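Local coordinates for protein lectin 2 (Agrocybe aegerita, PDB 4TQJ) that probably recognises glycans by binding terminal non-reducing N-acetylglucosamine, as a fungal lectin built on a beta-propeller fold, at residues Gly17-Ile21 with Ile31-Ala35; Thr69-Asp73 with Ala399-Ser403; Arg339-Leu345 with Thr394-Met398; Thr346-Asp352 with Ser364-Gly368. The protein carries 1 engineered substitution. All blocks are in the same frame, centred on the assembly; numbering follows the deposited sequence.

Contact 1 (Gly17-Ile21 with Ile31-Ala35); sequences GFADI and IGRNA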
loop_
_atom_site.group_PDB
_atom_site.type_symbol
_atom_site.label_atom_id
_atom_site.label_comp_id
_atom_site.label_asym_id
_atom_site.label_seq_id
_atom_site.Cartn_x
_atom_site.Cartn_y
_atom_site.Cartn_z
ATOM N N GLY A 17 -2.602 3.180 9.252
ATOM C CA GLY A 17 -2.338 2.378 8.075
ATOM C C GLY A 17 -3.019 1.013 8.073
ATOM O O GLY A 17 -3.918 0.724 8.874
ATOM N N PHE A 18 -2.587 0.157 7.158
ATOM C CA PHE A 18 -3.191 -1.154 7.031
ATOM C C PHE A 18 -2.115 -2.196 7.251
ATOM O O PHE A 18 -1.495 -2.675 6.299
ATOM C CB PHE A 18 -3.850 -1.309 5.664
ATOM C CG PHE A 18 -4.772 -0.175 5.309
ATOM C CD1 PHE A 18 -6.147 -0.305 5.459
ATOM C CD2 PHE A 18 -4.269 1.020 4.835
ATOM C CE1 PHE A 18 -7.000 0.735 5.146
ATOM C CE2 PHE A 18 -5.121 2.067 4.514
ATOM C CZ PHE A 18 -6.486 1.924 4.674
ATOM N N ALA A 19 -1.863 -2.536 8.515
ATOM C CA ALA A 19 -0.774 -3.467 8.797
ATOM C C ALA A 19 -0.939 -4.807 8.077
ATOM O O ALA A 19 -2.035 -5.369 8.025
ATOM C CB ALA A 19 -0.593 -3.681 10.324
ATOM N N ASP A 20 0.165 -5.320 7.537
ATOM C CA ASP A 20 0.195 -6.659 6.950
ATOM C C ASP A 20 0.782 -7.690 7.918
ATOM O O ASP A 20 1.493 -7.337 8.845
ATOM C CB ASP A 20 1.050 -6.652 5.669
ATOM C CG ASP A 20 0.638 -5.572 4.696
ATOM O OD1 ASP A 20 -0.462 -5.675 4.124
ATOM O OD2 ASP A 20 1.414 -4.606 4.513
ATOM N N ILE A 21 0.496 -8.968 7.689
ATOM C CA ILE A 21 1.079 -10.041 8.498
ATOM C C ILE A 21 2.291 -10.579 7.776
ATOM O O ILE A 21 2.215 -10.886 6.591
ATOM C CB ILE A 21 0.124 -11.225 8.661
ATOM C CG1 ILE A 21 -1.185 -10.777 9.313
ATOM C CG2 ILE A 21 0.781 -12.342 9.490
ATOM C CD1 ILE A 21 -2.236 -11.844 9.288
ATOM N N ILE A 31 3.407 -14.376 3.555
ATOM C CA ILE A 31 2.877 -13.025 3.619
ATOM C C ILE A 31 1.364 -13.056 3.662
ATOM O O ILE A 31 0.725 -13.696 2.825
ATOM C CB ILE A 31 3.309 -12.170 2.404
ATOM C CG1 ILE A 31 4.827 -12.145 2.273
ATOM C CG2 ILE A 31 2.774 -10.748 2.535
ATOM C CD1 ILE A 31 5.555 -11.499 3.459
ATOM N N GLY A 32 0.798 -12.369 4.648
ATOM C CA GLY A 32 -0.634 -12.156 4.721
ATOM C C GLY A 32 -0.950 -10.693 4.459
ATOM O O GLY A 32 -1.187 -9.918 5.392
ATOM N N ARG A 33 -0.964 -10.306 3.185
ATOM C CA ARG A 33 -1.232 -8.908 2.836
ATOM C C ARG A 33 -2.647 -8.463 3.236
ATOM O O ARG A 33 -3.643 -9.046 2.803
ATOM C CB ARG A 33 -0.992 -8.672 1.343
ATOM C CG ARG A 33 -0.596 -7.236 0.986
ATOM C CD ARG A 33 -1.808 -6.320 0.817
ATOM N NE ARG A 33 -1.452 -5.081 0.124
ATOM C CZ ARG A 33 -2.326 -4.144 -0.227
ATOM N NH1 ARG A 33 -3.615 -4.290 0.066
ATOM N NH2 ARG A 33 -1.915 -3.052 -0.862
ATOM N N ASN A 34 -2.719 -7.419 4.055
ATOM C CA ASN A 34 -3.992 -6.823 4.467
ATOM C C ASN A 34 -4.812 -6.453 3.220
ATOM O O ASN A 34 -4.508 -5.467 2.545
ATOM C CB ASN A 34 -3.697 -5.586 5.324
ATOM C CG ASN A 34 -4.922 -5.024 6.012
ATOM O OD1 ASN A 34 -6.017 -5.036 5.463
ATOM N ND2 ASN A 34 -4.728 -4.487 7.224
ATOM N N ALA A 35 -5.843 -7.242 2.912
ATOM C CA ALA A 35 -6.565 -7.100 1.640
ATOM C C ALA A 35 -7.932 -7.757 1.735
ATOM O O ALA A 35 -8.216 -8.449 2.703
ATOM C CB ALA A 35 -5.759 -7.727 0.490
HETATM O O HOH W 1 1.094 -4.034 1.306
#
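I21 and G32 face each other as an antiparallel hydrogen-bonded pair. I21 N donates to G32 O (3.0 Å), and G32 N returns the bond to I21 O (2.8 Å), with the two CA atoms 4.7 Å apart.

Where the strands give way to loop, side chains take over the hydrogen bonding. D20 OD1 receives N34 N at 2.9 Å on its anti lone pair, while N34 ND2 donates to A19 O at 2.9 Å, an acceptor lying in the amide plane. N34 reaches back this way because its CG is anti to the backbone N (chi1 -170°). Carboxylate and amide are turned 87° against each other. The other carboxylate oxygen, D20 OD2, is held by L401 N.

Charge adds a looser term. R33 CG lies 3.5 Å from D20 OD1, but R33 NE is 4.2 Å from that oxygen, which is well off the guanidinium plane, so the attraction is electrostatic at most.

Van der Waals contact is slight: F18 CB lies 3.6 Å from N34 ND2, while the F18 ring meets R33 of the second subunit in a cation-pi contact.

Together these features describe a beta hairpin in a propeller blade, its open end clamped by Asp and Asn and turned to the dimer interface.

Contact 2 (Thr69-Asp73 with Ala399-Ser403); sequences TGKGD and ANLDS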
loop_
_atom_site.group_PDB
_atom_site.type_symbol
_atom_site.label_atom_id
_atom_site.label_comp_id
_atom_site.label_asym_id
_atom_site.label_seq_id
_atom_site.Cartn_x
_atom_site.Cartn_y
_atom_site.Cartn_z
ATOM N N THR A 69 12.972 2.053 -1.603
ATOM C CA THR A 69 11.774 2.100 -2.444
ATOM C C THR A 69 10.499 2.394 -1.661
ATOM O O THR A 69 9.481 2.781 -2.235
ATOM C CB THR A 69 11.551 0.765 -3.160
ATOM O OG1 THR A 69 11.360 -0.268 -2.184
ATOM C CG2 THR A 69 12.749 0.420 -4.019
ATOM N N GLY A 70 10.548 2.184 -0.352
ATOM C CA GLY A 70 9.361 2.303 0.464
ATOM C C GLY A 70 8.701 0.949 0.626
ATOM O O GLY A 70 7.690 0.824 1.309
ATOM N N LYS A 71 9.273 -0.065 -0.010
ATOM C CA LYS A 71 8.766 -1.431 0.120
ATOM C C LYS A 71 9.616 -2.242 1.096
ATOM O O LYS A 71 10.840 -2.227 1.025
ATOM C CB LYS A 71 8.731 -2.132 -1.240
ATOM C CG LYS A 71 7.470 -1.890 -2.062
ATOM C CD LYS A 71 7.230 -0.418 -2.304
ATOM C CE LYS A 71 6.326 -0.197 -3.510
ATOM N NZ LYS A 71 5.052 0.478 -3.142
ATOM N N GLY A 72 8.963 -2.960 2.001
ATOM C CA GLY A 72 9.673 -3.736 2.998
ATOM C C GLY A 72 10.266 -5.036 2.494
ATOM O O GLY A 72 9.594 -5.841 1.854
ATOM N N ASP A 73 11.539 -5.238 2.808
ATOM C CA ASP A 73 12.288 -6.399 2.382
ATOM C C ASP A 73 12.459 -7.340 3.551
ATOM O O ASP A 73 12.407 -6.905 4.707
ATOM C CB ASP A 73 13.668 -5.962 1.909
ATOM C CG ASP A 73 13.598 -4.836 0.909
ATOM O OD1 ASP A 73 12.913 -5.012 -0.116
ATOM O OD2 ASP A 73 14.209 -3.774 1.161
ATOM N N ALA A 399 3.603 -5.754 10.002
ATOM C CA ALA A 399 4.459 -4.762 9.350
ATOM C C ALA A 399 3.713 -4.103 8.193
ATOM O O ALA A 399 2.805 -4.692 7.633
ATOM C CB ALA A 399 5.738 -5.410 8.842
ATOM N N ASN A 400 4.084 -2.874 7.852
ATOM C CA ASN A 400 3.524 -2.229 6.669
ATOM C C ASN A 400 4.442 -2.485 5.480
ATOM O O ASN A 400 5.482 -1.843 5.313
ATOM C CB ASN A 400 3.313 -0.732 6.893
ATOM C CG ASN A 400 2.529 -0.438 8.169
ATOM O OD1 ASN A 400 3.108 -0.293 9.243
ATOM N ND2 ASN A 400 1.213 -0.350 8.050
ATOM N N LEU A 401 4.067 -3.457 4.666
ATOM C CA LEU A 401 4.878 -3.813 3.515
ATOM C C LEU A 401 5.045 -2.632 2.576
ATOM O O LEU A 401 6.096 -2.452 1.982
ATOM C CB LEU A 401 4.254 -5.000 2.799
ATOM C CG LEU A 401 4.370 -6.232 3.693
ATOM C CD1 LEU A 401 3.573 -7.384 3.138
ATOM C CD2 LEU A 401 5.838 -6.598 3.827
ATOM N N ASP A 402 4.000 -1.823 2.464
ATOM C CA ASP A 402 4.056 -0.586 1.699
ATOM C C ASP A 402 4.151 0.621 2.639
ATOM O O ASP A 402 3.137 1.179 3.052
ATOM C CB ASP A 402 2.822 -0.481 0.801
ATOM C CG ASP A 402 2.874 -1.445 -0.379
ATOM O OD1 ASP A 402 3.908 -1.468 -1.089
ATOM O OD2 ASP A 402 1.885 -2.183 -0.596
ATOM N N SER A 403 5.371 1.015 2.987
ATOM C CA SER A 403 5.574 2.177 3.850
ATOM C C SER A 403 6.157 3.361 3.079
ATOM O O SER A 403 5.740 4.510 3.264
ATOM C CB SER A 403 6.486 1.825 5.022
ATOM O OG SER A 403 7.769 2.407 4.851
HETATM O O HOH W 2 8.546 -0.194 4.076
#
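A seam between two neighbouring blades of the propeller is closed here, where G70-G72, in the loop before strand 73-77, meet L401-S403 at the C-terminal end of the modelled chain. K71 and D402 form a single backbone bridge with CA atoms 5.0 Å apart, and the register runs in opposite directions, G70 facing S403 and G72 facing L401. Two main-chain hydrogen bonds carry it: S403 N to G70 O at 2.9 Å, and G72 N to L401 O at 2.9 Å. Between them K71 CA approaches L401 O to 3.4 Å in a CA-H...O contact.

Before the bridge, T69 OG1 accepts from K71 N at 3.0 Å, an ST turn, and G70 has backbone angles (phi 94°, psi near 0) at which a CB would press on the carbonyl O of T69, which calls for glycine. G70 O takes a second donor, a water at 3.1 Å that also lies 2.8 Å from S403 OG.

The side chains add a salt bridge. K71 bends at chi2 (57°), which lays its methylenes alongside D402 OD1 and delivers NZ to that oxygen at 3.1 Å, from above the carboxylate plane (44° out of it). R33 NH2 forms a long, weak ion pair with D402 OD2.

Two main-chain bonds thus set the register, and the salt bridge between partly exposed K71 and D402 adds a charge term that solvent would probably screen.

Contact 3 (Arg339-Leu345 with Thr394-Met398); sequences RRFVVDL and TVCWM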
loop_
_atom_site.group_PDB
_atom_site.type_symbol
_atom_site.label_atom_id
_atom_site.label_comp_id
_atom_site.label_asym_id
_atom_site.label_seq_id
_atom_site.Cartn_x
_atom_site.Cartn_y
_atom_site.Cartn_z
ATOM N N ARG A 339 -0.371 -15.414 19.641
ATOM C CA ARG A 339 0.249 -14.131 19.356
ATOM C C ARG A 339 -0.824 -13.064 19.326
ATOM O O ARG A 339 -1.830 -13.213 18.643
ATOM C CB ARG A 339 0.984 -14.183 18.020
ATOM C CG ARG A 339 2.278 -14.985 18.046
ATOM C CD ARG A 339 2.988 -14.929 16.694
ATOM N NE ARG A 339 4.296 -15.590 16.729
ATOM C CZ ARG A 339 4.508 -16.864 16.403
ATOM N NH1 ARG A 339 3.499 -17.620 16.010
ATOM N NH2 ARG A 339 5.731 -17.380 16.465
ATOM N N ARG A 340 -0.620 -11.984 20.072
ATOM C CA ARG A 340 -1.555 -10.866 20.011
ATOM C C ARG A 340 -0.870 -9.558 19.617
ATOM O O ARG A 340 0.291 -9.328 19.962
ATOM C CB ARG A 340 -2.330 -10.730 21.327
ATOM C CG ARG A 340 -3.405 -11.823 21.494
ATOM C CD ARG A 340 -3.766 -12.041 22.956
ATOM N NE ARG A 340 -2.707 -12.770 23.655
ATOM C CZ ARG A 340 -2.751 -13.093 24.943
ATOM N NH1 ARG A 340 -3.799 -12.754 25.670
ATOM N NH2 ARG A 340 -1.749 -13.753 25.505
ATOM N N PHE A 341 -1.598 -8.727 18.873
ATOM C CA PHE A 341 -1.071 -7.466 18.369
ATOM C C PHE A 341 -2.101 -6.361 18.525
ATOM O O PHE A 341 -3.316 -6.596 18.469
ATOM C CB PHE A 341 -0.692 -7.571 16.883
ATOM C CG PHE A 341 0.087 -8.813 16.526
ATOM C CD1 PHE A 341 1.460 -8.772 16.405
ATOM C CD2 PHE A 341 -0.565 -10.025 16.303
ATOM C CE1 PHE A 341 2.180 -9.921 16.057
ATOM C CE2 PHE A 341 0.148 -11.169 15.965
ATOM C CZ PHE A 341 1.523 -11.111 15.832
ATOM N N VAL A 342 -1.602 -5.152 18.715
ATOM C CA VAL A 342 -2.438 -3.964 18.770
ATOM C C VAL A 342 -1.901 -2.998 17.715
ATOM O O VAL A 342 -0.887 -2.327 17.929
ATOM C CB VAL A 342 -2.422 -3.325 20.167
ATOM C CG1 VAL A 342 -3.406 -2.161 20.231
ATOM C CG2 VAL A 342 -2.730 -4.388 21.255
ATOM N N VAL A 343 -2.564 -2.971 16.559
ATOM C CA VAL A 343 -2.101 -2.212 15.392
ATOM C C VAL A 343 -3.281 -1.752 14.538
ATOM O O VAL A 343 -4.320 -2.379 14.538
ATOM C CB VAL A 343 -1.151 -3.055 14.484
ATOM C CG1 VAL A 343 0.178 -3.366 15.179
ATOM C CG2 VAL A 343 -1.831 -4.322 14.012
ATOM N N ASP A 344 -3.108 -0.669 13.793
ATOM C CA ASP A 344 -4.151 -0.204 12.894
ATOM C C ASP A 344 -4.191 -1.126 11.679
ATOM O O ASP A 344 -3.187 -1.303 10.981
ATOM C CB ASP A 344 -3.882 1.244 12.462
ATOM C CG ASP A 344 -5.069 1.886 11.769
ATOM O OD1 ASP A 344 -6.189 1.337 11.894
ATOM O OD2 ASP A 344 -4.877 2.945 11.103
ATOM N N LEU A 345 -5.347 -1.733 11.454
ATOM C CA LEU A 345 -5.566 -2.569 10.280
ATOM C C LEU A 345 -6.432 -1.860 9.244
ATOM O O LEU A 345 -6.623 -2.376 8.133
ATOM C CB LEU A 345 -6.259 -3.866 10.680
ATOM C CG LEU A 345 -5.496 -4.773 11.628
ATOM C CD1 LEU A 345 -6.424 -5.890 12.161
ATOM C CD2 LEU A 345 -4.290 -5.334 10.903
ATOM N N THR A 394 8.827 -20.571 14.785
ATOM C CA THR A 394 8.350 -19.578 13.825
ATOM C C THR A 394 8.433 -18.189 14.442
ATOM O O THR A 394 8.490 -18.056 15.657
ATOM C CB THR A 394 6.893 -19.832 13.414
ATOM O OG1 THR A 394 6.046 -19.790 14.577
ATOM C CG2 THR A 394 6.757 -21.194 12.710
ATOM N N VAL A 395 8.457 -17.166 13.590
ATOM C CA VAL A 395 8.374 -15.777 14.014
ATOM C C VAL A 395 7.250 -15.132 13.218
ATOM O O VAL A 395 7.140 -15.347 12.010
ATOM C CB VAL A 395 9.677 -15.016 13.696
ATOM C CG1 VAL A 395 9.615 -13.586 14.254
ATOM C CG2 VAL A 395 10.868 -15.757 14.230
ATOM N N CYS A 396 6.394 -14.370 13.886
ATOM C CA CYS A 396 5.380 -13.587 13.183
ATOM C C CYS A 396 5.426 -12.148 13.615
ATOM O O CYS A 396 5.573 -11.844 14.802
ATOM C CB CYS A 396 3.979 -14.095 13.492
ATOM S SG CYS A 396 3.594 -15.631 12.757
ATOM N N TRP A 397 5.264 -11.259 12.650
ATOM C CA TRP A 397 5.245 -9.841 12.920
ATOM C C TRP A 397 4.083 -9.213 12.157
ATOM O O TRP A 397 3.657 -9.725 11.112
ATOM C CB TRP A 397 6.521 -9.181 12.394
ATOM C CG TRP A 397 7.853 -9.666 12.922
ATOM C CD1 TRP A 397 8.879 -10.197 12.183
ATOM C CD2 TRP A 397 8.334 -9.592 14.272
ATOM N NE1 TRP A 397 9.954 -10.470 12.989
ATOM C CE2 TRP A 397 9.648 -10.110 14.276
ATOM C CE3 TRP A 397 7.780 -9.144 15.479
ATOM C CZ2 TRP A 397 10.410 -10.198 15.437
ATOM C CZ3 TRP A 397 8.536 -9.235 16.631
ATOM C CH2 TRP A 397 9.837 -9.760 16.604
ATOM N N MET A 398 3.583 -8.095 12.663
ATOM C CA MET A 398 2.822 -7.179 11.827
ATOM C C MET A 398 3.825 -6.180 11.246
ATOM O O MET A 398 4.792 -5.822 11.913
ATOM C CB MET A 398 1.741 -6.453 12.634
ATOM C CG MET A 398 0.745 -7.385 13.329
ATOM S SD MET A 398 -0.146 -8.491 12.204
ATOM C CE MET A 398 -0.941 -7.332 11.092
HETATM O O HOH W 3 6.926 -14.370 16.957
#
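M398 lies over one face of the F341 ring, its SD 4.3 Å from the centroid and 10° off the ring normal, a Met-aromatic contact. With CG anti to the carbonyl carbon (chi1 -58°), M398 places CG over the same face in a CH-pi contact; further bends at chi2 and chi3 bring SD over the ring centre and turn CE toward L345. Around this centre V343 CG2 comes within 4.1 Å of M398 CG, and L345 CD2 meets M398 CE at 3.9 Å.

Further out the packing becomes mixed: R339 CD rests on C396 CB at 3.5 Å, and the cysteine side chain covers one face of the guanidinium. At the polar edge R339 NH2 donates to T394 OG1 at 3.1 Å. R339 NH1 is bound to W389 O, and T394 OG1 also to A390 O. A water in the guanidinium plane accepts from R339 NE (2.9 Å) and from C396 N (3.1 Å), linking the arginine to the opposing backbone.

Strands 339-343 and 395-398 run nearly parallel, 16° between directions, yet their axes stay 8.6 Å apart. Such face-to-face packing of the inner strands of adjacent blades is characteristic of a beta-propeller.

Contact 4 (Thr346-Asp352 with Ser364-Gly368); sequences TGDGCAD and SYNDG
N366 N donates to D352 OD1 at 2.8 Å, on the anti lone pair of that oxygen, while D352 OD2 is held by L345 N, so both ends of the carboxylate are fixed. The N366 side chain grips the same loop a second time: ND2 gives a hydrogen bond to A351 O at 3.0 Å, in the amide plane, and L290 O is a further acceptor for it. With CG anti to the backbone N (chi1 -167°), the amide turns back over C350 and A351, its plane 82° from the D352 carboxylate.

Each loop is braced internally by an Asx turn. D348 OD1 accepts from C350 N (3.0 Å), and N366 OD1 from G368 N (2.9 Å). A water lies between the loops, 2.8 Å from D348 OD2 and 2.7 Å from N366 O. D344 OD1 lies close to both D348 OD1 and D352 OD2; this might raise proton affinity, though the backbone N-H groups bonded to these carboxylates would offset it.

At the less polar margins T346 CG2 touches Y365 CD1 at 3.6 Å, the D352 carboxylate stands at the edge of the tyrosine ring, and C350 SG lies 3.6 Å from G368 O.

The contact ties the loop joining strands 339-343 and 352-356 to the one leaving strand 361-364, at one end of a four-stranded blade, where G347 O also bonds N91 of the second subunit.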
loop_
_atom_site.group_PDB
_atom_site.type_symbol
_atom_site.label_atom_id
_atom_site.label_comp_id
_atom_site.label_asym_id
_atom_site.label_seq_id
_atom_site.Cartn_x
_atom_site.Cartn_y
_atom_site.Cartn_z
ATOM N N THR A 346 -6.962 -0.687 9.606
ATOM C CA THR A 346 -8.055 -0.092 8.827
ATOM C C THR A 346 -7.862 1.356 8.376
ATOM O O THR A 346 -8.789 1.958 7.843
ATOM C CB THR A 346 -9.384 -0.145 9.604
ATOM O OG1 THR A 346 -9.335 0.801 10.681
ATOM C CG2 THR A 346 -9.629 -1.534 10.143
ATOM N N GLY A 347 -6.683 1.924 8.614
ATOM C CA GLY A 347 -6.366 3.252 8.117
ATOM C C GLY A 347 -6.956 4.457 8.832
ATOM O O GLY A 347 -6.846 5.583 8.329
ATOM N N ASP A 348 -7.583 4.257 9.991
ATOM C CA ASP A 348 -8.153 5.389 10.706
ATOM C C ASP A 348 -7.269 5.897 11.865
ATOM O O ASP A 348 -7.670 6.787 12.597
ATOM C CB ASP A 348 -9.576 5.075 11.191
ATOM C CG ASP A 348 -9.596 4.097 12.358
ATOM O OD1 ASP A 348 -8.566 3.429 12.591
ATOM O OD2 ASP A 348 -10.641 3.993 13.034
ATOM N N GLY A 349 -6.068 5.341 12.022
ATOM C CA GLY A 349 -5.168 5.767 13.094
ATOM C C GLY A 349 -5.566 5.314 14.498
ATOM O O GLY A 349 -4.959 5.715 15.497
ATOM N N CYS A 350 -6.589 4.472 14.578
ATOM C CA CYS A 350 -7.035 3.937 15.860
ATOM C C CYS A 350 -6.768 2.438 15.877
ATOM O O CYS A 350 -7.308 1.698 15.054
ATOM C CB CYS A 350 -8.522 4.233 16.070
ATOM S SG CYS A 350 -8.891 5.990 15.922
ATOM N N ALA A 351 -5.906 1.995 16.790
ATOM C CA ALA A 351 -5.382 0.633 16.707
ATOM C C ALA A 351 -6.443 -0.433 16.906
ATOM O O ALA A 351 -7.319 -0.318 17.764
ATOM C CB ALA A 351 -4.209 0.421 17.650
ATOM N N ASP A 352 -6.345 -1.487 16.109
ATOM C CA ASP A 352 -7.277 -2.579 16.208
ATOM C C ASP A 352 -6.580 -3.727 16.916
ATOM O O ASP A 352 -5.380 -3.642 17.239
ATOM C CB ASP A 352 -7.741 -2.983 14.804
ATOM C CG ASP A 352 -8.200 -1.788 13.995
ATOM O OD1 ASP A 352 -9.235 -1.208 14.371
ATOM O OD2 ASP A 352 -7.518 -1.394 13.016
ATOM N N SER A 364 -10.789 -7.788 16.268
ATOM C CA SER A 364 -11.846 -6.875 16.645
ATOM C C SER A 364 -11.427 -5.472 16.244
ATOM O O SER A 364 -10.307 -5.057 16.530
ATOM C CB SER A 364 -12.118 -6.955 18.150
ATOM O OG SER A 364 -12.901 -5.861 18.573
ATOM N N TYR A 365 -12.324 -4.744 15.585
ATOM C CA TYR A 365 -11.984 -3.433 15.067
ATOM C C TYR A 365 -12.333 -2.287 16.000
ATOM O O TYR A 365 -13.404 -2.261 16.603
ATOM C CB TYR A 365 -12.604 -3.225 13.681
ATOM C CG TYR A 365 -12.124 -4.251 12.692
ATOM C CD1 TYR A 365 -10.816 -4.232 12.233
ATOM C CD2 TYR A 365 -12.960 -5.272 12.252
ATOM C CE1 TYR A 365 -10.359 -5.181 11.342
ATOM C CE2 TYR A 365 -12.512 -6.230 11.360
ATOM C CZ TYR A 365 -11.210 -6.176 10.906
ATOM O OH TYR A 365 -10.747 -7.120 10.023
ATOM N N ASN A 366 -11.400 -1.346 16.116
ATOM C CA ASN A 366 -11.598 -0.129 16.891
ATOM C C ASN A 366 -12.702 0.660 16.222
ATOM O O ASN A 366 -12.806 0.643 14.998
ATOM C CB ASN A 366 -10.295 0.675 16.897
ATOM C CG ASN A 366 -10.291 1.796 17.915
ATOM O OD1 ASN A 366 -11.274 2.519 18.075
ATOM N ND2 ASN A 366 -9.162 1.954 18.607
ATOM N N ASP A 367 -13.542 1.337 16.995
ATOM C CA ASP A 367 -14.657 2.059 16.378
ATOM C C ASP A 367 -14.263 3.488 15.985
ATOM O O ASP A 367 -15.087 4.253 15.498
ATOM C CB ASP A 367 -15.909 2.045 17.278
ATOM C CG ASP A 367 -15.756 2.921 18.515
ATOM O OD1 ASP A 367 -16.779 3.188 19.182
ATOM O OD2 ASP A 367 -14.619 3.351 18.809
ATOM N N GLY A 368 -12.995 3.836 16.180
ATOM C CA GLY A 368 -12.527 5.180 15.904
ATOM C C GLY A 368 -12.518 6.045 17.155
ATOM O O GLY A 368 -12.088 7.201 17.123
HETATM O O HOH W 4 -10.528 1.277 13.627
#

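Seven four-stranded blades make up the ring, counting the C-terminal strand 395-399 beside 20-25. Contact 1 comes first along the chain; contact 2 spans from the second blade to the C-terminus and brackets contact 3, which in turn brackets contact 4. Strand 395-399 is the inner strand of the blade holding contact 1, so N- and C-terminal segments close the ring together. Contact 3 packs that strand against the last blade, 10 Å from contact 1 between centres; contact 4 lies 14 Å from each. Contacts 2 and 4, 20 Å apart, do not touch. Contacts 1, 2 and 4 also reach the second subunit, placing this closure near the dimer interface.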